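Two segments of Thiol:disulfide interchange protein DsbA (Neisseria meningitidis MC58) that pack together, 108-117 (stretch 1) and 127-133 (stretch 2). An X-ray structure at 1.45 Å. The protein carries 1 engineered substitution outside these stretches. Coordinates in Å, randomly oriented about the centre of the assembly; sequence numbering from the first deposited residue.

Stretch 1 108-117: NPEVLKKWLG
Stretch 2 127-133: VLAAYES

Leu116 and Leu128 set the register, Leu116 CA to Leu128 CA 5.8 Å, and Leu116 CB stands 4.1 Å from Leu128 CB. Their two helices run roughly antiparallel, at 147°, with axes 9.6 Å apart at closest approach. Around this pair the contact is apolar, and no hydrogen bond crosses it; the contacts are van der Waals packing.

Leu116 (chi1 m, chi2 t) points toward the partner helix and reaches several residues: its CD2 lies 3.7 Å from Val127 CG1, while its CD1 sits 3.9 Å from Leu128 CA and 4.4 Å from Tyr131 CB. Val127 is t; Leu128 is t, p. One turn earlier, Leu112 (t, p) also points toward stretch 2, placing CD2 3.6 Å from Tyr131 CE1. Tyr131, with chi1 178° and chi2 93°, is the residue most covered by the opposing stretch. Its ring extends along the first helix toward that helix's start, where Tyr131 OH comes 3.7 Å from Pro109 CG; Leu112 and Lys113 approach the ring obliquely.

The CA-to-CB bond of Lys113 (m, t, m, t) points sideways to stretch 2, and its aliphatic portion lines the border: Lys113 CG packs 3.8 Å from Leu128 CD1, and Lys113 CD lies 4.2 Å from Glu132 OE1. Its amine turns back within its own helix, with Lys113 NZ 3.4 Å from Glu110 OE1 in a salt bridge whose hydrogen bond is weak.

Phi runs from -51 to -70° and psi from -27 to -48° through Pro109-Gly117 and Val127-Tyr131; Glu132 departs, at -82/-6. Leu116 N to Leu112 O and Tyr131 N to Val127 O are both 2.8 Å. Asn108 (chi1 t, phi/psi -97/112) caps the first helix, its OD1 accepting from Glu110 N at 2.8 Å. Beyond, Ser133 (chi1 p, phi/psi -86/153) leaves helical geometry, and Ser133 OG donates to Ala130 O at 2.6 Å.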

# COMPACT_ATOMS: atom_id res chain seq x y z
N ASN A 108 -15.01 -9.53 8.60
CA ASN A 108 -16.34 -9.48 9.23
C ASN A 108 -16.36 -8.35 10.26
O ASN A 108 -15.67 -8.45 11.27
CB ASN A 108 -16.65 -10.82 9.92
CG ASN A 108 -17.95 -10.79 10.77
OD1 ASN A 108 -18.51 -9.74 11.10
ND2 ASN A 108 -18.42 -11.98 11.13
N PRO A 109 -17.14 -7.28 10.00
CA PRO A 109 -17.13 -6.11 10.89
C PRO A 109 -17.32 -6.42 12.38
O PRO A 109 -16.73 -5.74 13.22
CB PRO A 109 -18.28 -5.26 10.36
CG PRO A 109 -18.32 -5.59 8.92
CD PRO A 109 -18.06 -7.06 8.86
N GLU A 110 -18.11 -7.44 12.72
CA GLU A 110 -18.31 -7.79 14.14
C GLU A 110 -17.03 -8.31 14.79
O GLU A 110 -16.74 -8.00 15.95
CB GLU A 110 -19.41 -8.82 14.32
CG GLU A 110 -20.79 -8.27 14.07
CD GLU A 110 -21.12 -7.14 15.03
OE1 GLU A 110 -21.21 -5.99 14.56
OE2 GLU A 110 -21.26 -7.41 16.25
N VAL A 111 -16.30 -9.12 14.04
CA VAL A 111 -15.00 -9.65 14.46
C VAL A 111 -13.94 -8.54 14.49
O VAL A 111 -13.18 -8.41 15.46
CB VAL A 111 -14.54 -10.81 13.55
CG1 VAL A 111 -13.13 -11.27 13.90
CG2 VAL A 111 -15.51 -11.98 13.67
N LEU A 112 -13.91 -7.72 13.44
CA LEU A 112 -12.93 -6.65 13.32
C LEU A 112 -13.04 -5.62 14.44
O LEU A 112 -12.04 -5.20 15.02
CB LEU A 112 -13.05 -5.97 11.96
CG LEU A 112 -12.15 -4.75 11.77
CD1 LEU A 112 -10.70 -5.16 11.91
CD2 LEU A 112 -12.40 -4.12 10.42
N LYS A 113 -14.27 -5.19 14.74
CA LYS A 113 -14.45 -4.13 15.74
C LYS A 113 -14.01 -4.57 17.14
O LYS A 113 -13.36 -3.80 17.86
CB LYS A 113 -15.88 -3.60 15.74
CG LYS A 113 -16.23 -2.84 14.44
CD LYS A 113 -17.65 -2.26 14.44
CE LYS A 113 -18.69 -3.37 14.34
NZ LYS A 113 -19.99 -2.91 13.74
N LYS A 114 -14.34 -5.80 17.52
CA LYS A 114 -13.89 -6.36 18.80
C LYS A 114 -12.36 -6.45 18.83
O LYS A 114 -11.74 -6.04 19.81
CB LYS A 114 -14.52 -7.74 19.05
CG LYS A 114 -14.01 -8.48 20.29
CD LYS A 114 -14.42 -9.95 20.27
CE LYS A 114 -13.91 -10.71 21.50
NZ LYS A 114 -12.43 -10.91 21.47
N TRP A 115 -11.78 -6.98 17.76
CA TRP A 115 -10.33 -7.10 17.64
C TRP A 115 -9.63 -5.74 17.76
O TRP A 115 -8.66 -5.58 18.52
CB TRP A 115 -9.97 -7.80 16.32
CG TRP A 115 -8.50 -8.11 16.17
CD1 TRP A 115 -7.84 -9.20 16.64
CD2 TRP A 115 -7.53 -7.31 15.49
NE1 TRP A 115 -6.51 -9.12 16.31
CE2 TRP A 115 -6.29 -7.97 15.60
CE3 TRP A 115 -7.58 -6.10 14.79
CZ2 TRP A 115 -5.11 -7.47 15.03
CZ3 TRP A 115 -6.40 -5.58 14.24
CH2 TRP A 115 -5.19 -6.27 14.37
N LEU A 116 -10.13 -4.75 17.03
CA LEU A 116 -9.53 -3.41 17.08
C LEU A 116 -9.57 -2.84 18.49
O LEU A 116 -8.58 -2.27 18.96
CB LEU A 116 -10.21 -2.46 16.11
CG LEU A 116 -9.84 -2.59 14.63
CD1 LEU A 116 -10.70 -1.61 13.82
CD2 LEU A 116 -8.35 -2.30 14.43
N GLY A 117 -10.71 -2.98 19.17
CA GLY A 117 -10.84 -2.46 20.52
C GLY A 117 -9.82 -3.01 21.50
O GLY A 117 -9.49 -2.34 22.48
N VAL A 127 -7.97 3.58 15.80
CA VAL A 127 -8.22 2.94 14.50
C VAL A 127 -9.69 2.51 14.39
O VAL A 127 -10.33 2.69 13.36
CB VAL A 127 -7.24 1.78 14.22
CG1 VAL A 127 -7.61 1.05 12.93
CG2 VAL A 127 -5.80 2.32 14.13
N LEU A 128 -10.24 1.98 15.49
CA LEU A 128 -11.68 1.71 15.54
C LEU A 128 -12.53 2.97 15.25
O LEU A 128 -13.45 2.93 14.45
CB LEU A 128 -12.07 1.09 16.88
CG LEU A 128 -13.56 0.78 17.04
CD1 LEU A 128 -14.13 -0.08 15.91
CD2 LEU A 128 -13.85 0.16 18.42
N ALA A 129 -12.19 4.09 15.90
CA ALA A 129 -12.88 5.35 15.64
C ALA A 129 -12.78 5.78 14.18
O ALA A 129 -13.75 6.24 13.60
CB ALA A 129 -12.36 6.46 16.56
N ALA A 130 -11.59 5.61 13.61
CA ALA A 130 -11.38 5.89 12.20
C ALA A 130 -12.23 4.99 11.31
O ALA A 130 -12.79 5.45 10.32
CB ALA A 130 -9.90 5.77 11.83
N TYR A 131 -12.31 3.70 11.67
CA TYR A 131 -13.14 2.75 10.93
C TYR A 131 -14.60 3.21 10.92
O TYR A 131 -15.29 3.10 9.91
CB TYR A 131 -13.03 1.33 11.51
CG TYR A 131 -13.92 0.32 10.79
CD1 TYR A 131 -13.42 -0.44 9.73
CD2 TYR A 131 -15.26 0.15 11.16
CE1 TYR A 131 -14.24 -1.35 9.06
CE2 TYR A 131 -16.07 -0.76 10.49
CZ TYR A 131 -15.56 -1.51 9.45
OH TYR A 131 -16.37 -2.40 8.80
N GLU A 132 -15.06 3.74 12.05
CA GLU A 132 -16.45 4.13 12.18
C GLU A 132 -16.75 5.50 11.57
O GLU A 132 -17.91 5.90 11.50
CB GLU A 132 -16.89 4.05 13.64
CG GLU A 132 -16.84 2.61 14.16
CD GLU A 132 -18.07 2.20 14.95
OE1 GLU A 132 -17.89 1.62 16.05
OE2 GLU A 132 -19.21 2.46 14.49
N SER A 133 -15.72 6.21 11.12
CA SER A 133 -15.87 7.54 10.54
C SER A 133 -16.21 7.49 9.05
O SER A 133 -15.82 6.55 8.35
CB SER A 133 -14.60 8.36 10.76
OG SER A 133 -13.56 7.91 9.90